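Erythromycin dehydratase (Saccharopolyspora erythraea, PDB 3EL6) probably catalyses the removal of water from a beta-hydroxyacyl intermediate bound to the acyl carrier protein during assembly of the erythromycin polyketide. Local coordinates at residues A212-A217 / A234-L239. Residues are numbered along the deposited sequence; the frame is centred on the assembly and turned at random.
Sequences AEVSIA and AQTLSL
A212 and T236 mark the closest backbone approach of 212-217 to 234-239, their CA atoms lying 7.0 Å apart. Residues 212-215 are the final part of strand 209-215, with extended backbone angles. In 234-239, phi and psi stay helical throughout, and the backbone bonds there link residues three apart: L237 N to A234 O, S238 N to Q235 O and L239 N to T236 O. Both A212 and T236 direct their CB toward the opposite segment, and the two meet through methyl groups, A212 CB lying 3.7 Å from T236 CG2. The same CG2 lies 4.4 Å from V214 CG2, a looser approach, so the threonine methyl faces two residues, i and i+2, on the same face of the strand, with E213 between them pointing away. Only 93 Å² is buried between the segments, both sides summed, yet all three touching residues are buried in the assembly. The contact, made by T236 in the helical-angled residues that continue from helix 227-235, is consistent with the helix-against-sheet packing of the double hotdog fold this dehydratase adopts. Strand 209-215 runs between 200-206 and 266-273, and the latter also supplies V269 and A271 as neighbours of T236, while V214 further packs on L229 and A232 of the helix. The threonine is split by polarity. Its chi1 of 64° sets OG1 between the backbone N and the carbonyl carbon, where it hydrogen-bonds V233 O, and leaves CG2 anti to the carbonyl carbon to meet the strand. Two residues further, S238 OG donates to Q235 O over 2.9 Å at a C=O...donor angle of 162°. That oxygen also accepts from S238 N, so one serine grips it with both backbone and side chain.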
# COMPACT_ATOMS: atom_id res chain seq x y z
N ALA A 212 6.78 -39.33 5.71
CA ALA A 212 8.22 -38.94 5.67
C ALA A 212 8.53 -38.17 6.94
O ALA A 212 7.66 -37.54 7.50
CB ALA A 212 8.53 -38.09 4.42
N GLU A 213 9.79 -38.22 7.41
CA GLU A 213 10.26 -37.35 8.47
C GLU A 213 11.09 -36.31 7.72
O GLU A 213 11.94 -36.66 6.91
CB GLU A 213 11.18 -38.14 9.41
CG GLU A 213 10.36 -39.06 10.36
CD GLU A 213 11.22 -39.96 11.22
OE1 GLU A 213 12.49 -39.90 11.11
OE2 GLU A 213 10.60 -40.73 11.99
N VAL A 214 10.84 -35.03 8.02
CA VAL A 214 11.46 -33.95 7.26
C VAL A 214 11.94 -32.94 8.31
O VAL A 214 11.20 -32.60 9.19
CB VAL A 214 10.44 -33.31 6.33
CG1 VAL A 214 11.10 -32.16 5.65
CG2 VAL A 214 9.93 -34.32 5.28
N SER A 215 13.18 -32.46 8.22
CA SER A 215 13.68 -31.53 9.24
C SER A 215 14.89 -30.77 8.67
O SER A 215 15.54 -31.24 7.73
CB SER A 215 14.12 -32.20 10.56
OG SER A 215 15.17 -33.16 10.29
N ILE A 216 15.09 -29.56 9.20
CA ILE A 216 16.19 -28.73 8.83
C ILE A 216 16.80 -28.25 10.14
O ILE A 216 16.25 -28.42 11.22
CB ILE A 216 15.73 -27.50 7.98
CG1 ILE A 216 14.71 -26.66 8.77
CG2 ILE A 216 15.17 -27.98 6.63
CD1 ILE A 216 14.47 -25.28 8.10
N ALA A 217 17.97 -27.62 10.08
CA ALA A 217 18.48 -27.02 11.28
C ALA A 217 17.81 -25.65 11.58
O ALA A 217 17.75 -24.79 10.71
CB ALA A 217 19.99 -26.87 11.19
N ALA A 234 6.92 -30.57 0.33
CA ALA A 234 6.49 -30.79 -1.04
C ALA A 234 7.34 -31.82 -1.76
O ALA A 234 6.87 -32.51 -2.70
CB ALA A 234 6.52 -29.42 -1.82
N GLN A 235 8.60 -31.95 -1.35
CA GLN A 235 9.44 -33.01 -1.95
C GLN A 235 8.87 -34.41 -1.77
O GLN A 235 9.21 -35.29 -2.53
CB GLN A 235 10.88 -32.96 -1.46
CG GLN A 235 11.73 -31.81 -1.99
CD GLN A 235 13.09 -31.85 -1.31
OE1 GLN A 235 13.63 -32.94 -1.11
NE2 GLN A 235 13.61 -30.69 -0.86
N THR A 236 8.00 -34.61 -0.78
CA THR A 236 7.47 -35.94 -0.58
C THR A 236 6.70 -36.41 -1.83
O THR A 236 6.52 -37.63 -2.03
CB THR A 236 6.61 -36.06 0.66
OG1 THR A 236 5.45 -35.23 0.51
CG2 THR A 236 7.39 -35.59 1.95
N LEU A 237 6.23 -35.47 -2.67
CA LEU A 237 5.48 -35.87 -3.86
C LEU A 237 6.36 -36.65 -4.82
O LEU A 237 5.85 -37.41 -5.66
CB LEU A 237 4.87 -34.66 -4.59
CG LEU A 237 3.45 -34.28 -4.08
CD1 LEU A 237 3.42 -33.93 -2.64
CD2 LEU A 237 2.80 -33.11 -4.93
N SER A 238 7.68 -36.47 -4.74
CA SER A 238 8.59 -37.20 -5.60
C SER A 238 8.71 -38.69 -5.22
O SER A 238 9.20 -39.49 -6.03
CB SER A 238 9.97 -36.55 -5.63
OG SER A 238 10.71 -36.85 -4.44
N LEU A 239 8.24 -39.06 -4.04
CA LEU A 239 8.41 -40.43 -3.53
C LEU A 239 7.23 -41.36 -3.86
O LEU A 239 7.30 -42.57 -3.60
CB LEU A 239 8.59 -40.40 -2.01
CG LEU A 239 9.81 -39.61 -1.50
CD1 LEU A 239 9.85 -39.60 0.03
CD2 LEU A 239 11.10 -40.17 -2.10